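Local structure of glucose import ATP-binding protein GlcV (Sulfolobus solfataricus, 1OXV) at residues S160-D165 and V192-V197. The protein hydrolyses ATP to power glucose uptake, serving as the energy-coupling subunit of the GlcSTUV ABC transporter. Sequence-based numbering, arbitrary orientation. Where two conformers were deposited one is given.
Sequences SLLLLD and VTLLVV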
ATOM      1  N   SER A 160     -14.043  -0.630  16.953  1.00  8.24           N
ATOM      2  CA  SER A 160     -14.709  -0.214  15.725  1.00 10.90           C
ATOM      3  C   SER A 160     -13.715  -0.049  14.564  1.00  8.80           C
ATOM      4  O   SER A 160     -14.105   0.045  13.394  1.00  8.92           O
ATOM      5  CB  SER A 160     -15.398   1.137  15.958  1.00  8.67           C
ATOM      6  OG  SER A 160     -16.437   0.989  16.911  1.00 15.39           O
ATOM      7  N   LEU A 161     -12.434   0.043  14.924  1.00 15.26           N
ATOM      8  CA  LEU A 161     -11.358   0.340  14.003  1.00 16.85           C
ATOM      9  C   LEU A 161     -10.163  -0.559  14.257  1.00 13.87           C
ATOM     10  O   LEU A 161      -9.742  -0.737  15.394  1.00 15.58           O
ATOM     11  CB  LEU A 161     -10.936   1.797  14.210  1.00 14.56           C
ATOM     12  CG  LEU A 161      -9.668   2.295  13.531  1.00 17.85           C
ATOM     13  CD1 LEU A 161      -9.731   2.130  12.022  1.00 20.47           C
ATOM     14  CD2 LEU A 161      -9.446   3.766  13.891  1.00 22.06           C
ATOM     15  N   LEU A 162      -9.605  -1.104  13.186  1.00 10.32           N
ATOM     16  CA  LEU A 162      -8.422  -1.948  13.270  1.00 11.00           C
ATOM     17  C   LEU A 162      -7.288  -1.303  12.446  1.00 10.43           C
ATOM     18  O   LEU A 162      -7.476  -0.949  11.279  1.00 14.47           O
ATOM     19  CB  LEU A 162      -8.755  -3.357  12.769  1.00 14.90           C
ATOM     20  CG  LEU A 162      -7.590  -4.339  12.715  1.00 14.81           C
ATOM     21  CD1 LEU A 162      -7.018  -4.567  14.082  1.00 20.62           C
ATOM     22  CD2 LEU A 162      -8.049  -5.670  12.125  1.00 20.43           C
ATOM     23  N   LEU A 163      -6.148  -1.096  13.081  1.00 12.52           N
ATOM     24  CA  LEU A 163      -4.992  -0.476  12.453  1.00 15.57           C
ATOM     25  C   LEU A 163      -3.857  -1.485  12.290  1.00 10.83           C
ATOM     26  O   LEU A 163      -3.375  -2.062  13.272  1.00 12.75           O
ATOM     27  CB  LEU A 163      -4.490   0.702  13.296  1.00 15.80           C
ATOM     28  CG  LEU A 163      -5.544   1.735  13.679  1.00 13.07           C
ATOM     29  CD1 LEU A 163      -4.958   2.772  14.636  1.00 21.40           C
ATOM     30  CD2 LEU A 163      -6.132   2.419  12.453  1.00 15.82           C
ATOM     31  N   LEU A 164      -3.417  -1.666  11.051  1.00  9.69           N
ATOM     32  CA  LEU A 164      -2.335  -2.580  10.748  1.00 13.63           C
ATOM     33  C   LEU A 164      -1.163  -1.836  10.116  1.00 12.34           C
ATOM     34  O   LEU A 164      -1.243  -1.355   8.984  1.00 14.19           O
ATOM     35  CB  LEU A 164      -2.802  -3.702   9.816  1.00 14.66           C
ATOM     36  CG  LEU A 164      -4.051  -4.467  10.251  1.00 14.06           C
ATOM     37  CD1 LEU A 164      -4.332  -5.608   9.301  1.00 21.14           C
ATOM     38  CD2 LEU A 164      -3.891  -4.999  11.645  1.00 22.88           C
ATOM     39  N   ASP A 165      -0.060  -1.768  10.838  1.00 11.84           N
ATOM     40  CA  ASP A 165       1.128  -1.095  10.321  1.00 17.56           C
ATOM     41  C   ASP A 165       2.133  -2.129   9.817  1.00 12.97           C
ATOM     42  O   ASP A 165       2.834  -2.778  10.593  1.00 15.80           O
ATOM     43  CB  ASP A 165       1.755  -0.180  11.385  1.00 18.56           C
ATOM     44  CG  ASP A 165       2.791   0.781  10.805  1.00 28.06           C
ATOM     45  OD1 ASP A 165       3.081   0.697   9.587  1.00 22.67           O
ATOM     46  OD2 ASP A 165       3.352   1.670  11.492  1.00 17.17           O
ATOM     47  N   VAL A 192     -15.362  -3.903  11.039  1.00 18.69           N
ATOM     48  CA  VAL A 192     -14.543  -2.783  11.450  1.00 13.97           C
ATOM     49  C   VAL A 192     -14.025  -1.970  10.298  1.00 18.11           C
ATOM     50  O   VAL A 192     -13.802  -2.470   9.203  1.00 17.05           O
ATOM     51  CB  VAL A 192     -13.323  -3.234  12.257  1.00 15.76           C
ATOM     52  CG1 VAL A 192     -13.756  -3.772  13.599  1.00 19.46           C
ATOM     53  CG2 VAL A 192     -12.493  -4.255  11.485  1.00 17.20           C
ATOM     54  N   THR A 193     -13.813  -0.696  10.572  1.00 17.72           N
ATOM     55  CA  THR A 193     -13.087   0.149   9.665  1.00 12.18           C
ATOM     56  C   THR A 193     -11.671  -0.370   9.725  1.00 15.63           C
ATOM     57  O   THR A 193     -11.183  -0.687  10.802  1.00 15.55           O
ATOM     58  CB  THR A 193     -13.170   1.573  10.171  1.00 17.29           C
ATOM     59  OG1 THR A 193     -14.532   1.997  10.082  1.00 17.24           O
ATOM     60  CG2 THR A 193     -12.386   2.535   9.289  1.00 16.03           C
ATOM     61  N   LEU A 194     -11.002  -0.447   8.583  1.00 10.83           N
ATOM     62  CA  LEU A 194      -9.655  -1.021   8.526  1.00 13.14           C
ATOM     63  C   LEU A 194      -8.661  -0.089   7.831  1.00 13.55           C
ATOM     64  O   LEU A 194      -8.876   0.374   6.708  1.00 17.44           O
ATOM     65  CB  LEU A 194      -9.700  -2.392   7.833  1.00 15.60           C
ATOM     66  CG  LEU A 194      -8.371  -3.071   7.508  1.00 15.25           C
ATOM     67  CD1 LEU A 194      -7.667  -3.589   8.747  1.00 17.39           C
ATOM     68  CD2 LEU A 194      -8.560  -4.213   6.502  1.00 21.84           C
ATOM     69  N   LEU A 195      -7.576   0.211   8.524  1.00 13.84           N
ATOM     70  CA  LEU A 195      -6.521   1.011   7.946  1.00 13.71           C
ATOM     71  C   LEU A 195      -5.261   0.145   7.896  1.00 18.40           C
ATOM     72  O   LEU A 195      -4.805  -0.363   8.919  1.00 14.34           O
ATOM     73  CB  LEU A 195      -6.287   2.243   8.799  1.00 18.65           C
ATOM     74  CG  LEU A 195      -5.886   3.529   8.087  0.50 25.63           C
ATOM     75  CD1 LEU A 195      -5.906   4.712   9.082  0.50 25.62           C
ATOM     76  CD2 LEU A 195      -4.549   3.397   7.403  0.50 30.65           C
ATOM     77  N   VAL A 196      -4.721  -0.061   6.698  1.00 10.58           N
ATOM     78  CA  VAL A 196      -3.448  -0.766   6.648  1.00 16.12           C
ATOM     79  C   VAL A 196      -2.397   0.048   5.895  1.00 20.58           C
ATOM     80  O   VAL A 196      -2.673   0.689   4.889  1.00 19.16           O
ATOM     81  CB  VAL A 196      -3.672  -2.105   5.944  1.00 14.84           C
ATOM     82  CG1 VAL A 196      -4.767  -1.963   4.890  0.50 20.94           C
ATOM     83  CG2 VAL A 196      -2.389  -2.559   5.274  0.50 20.17           C
ATOM     84  N   VAL A 197      -1.204   0.027   6.468  1.00 14.21           N
ATOM     85  CA  VAL A 197      -0.094   0.769   5.920  1.00 16.19           C
ATOM     86  C   VAL A 197       0.951  -0.180   5.402  1.00 31.26           C
ATOM     87  O   VAL A 197       1.142  -1.276   5.935  1.00 26.18           O
ATOM     88  CB  VAL A 197       0.558   1.716   6.957  1.00 18.77           C
ATOM     89  CG1 VAL A 197      -0.239   2.972   7.071  1.00 21.31           C
ATOM     90  CG2 VAL A 197       0.676   1.042   8.305  1.00 48.35           C
TER
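L162 and L164 set their backbones against T193, L195 and V197 in the regular pattern of two neighbouring parallel strands, 161-165 and 193-197, whose short axes diverge by only 7°. L162 gives its N-H to T193 O (2.9 Å) and accepts from L195 N at its own O (3.0 Å); L164 repeats the scheme with L195 O and V197 N. These four bonds are nearly straight. The fifth, from T193 N to S160 O, is more bent, 154° at the hydrogen, where the strands begin.

Both faces of the strand pair are closely packed. On the one carrying L162, L164 and L194, a chi1 of 172° carries CG of L194 away from its own N, and its CD1 meets both L162 CD2, at 4.0 Å, and L164 CD1, at 3.9 Å. L194 lies alongside L162 but runs slantwise to L164, and V183 of helix 174-190 closes over L164 and L194. On the other face, L163 CD2 rests against L195 CB at 3.7 Å, and M48 of helix 44-52 touches both residues. The loose end is at S160, which is partly exposed and whose CB points away from segment 192-197; the adjacent T193 hydroxyl is nevertheless hydrogen-bonded to V2 O.

At the opposite end D165 hydrogen-bonds through OD2 to T45 of the P-loop and stands about 4 Å, side chain to ion, from the bound magnesium, as expected of a Walker B aspartate. Strand 161-165, helix 174-190 and strand 193-198 form a beta-alpha-beta crossover in the nucleotide-binding core of an ABC ATPase.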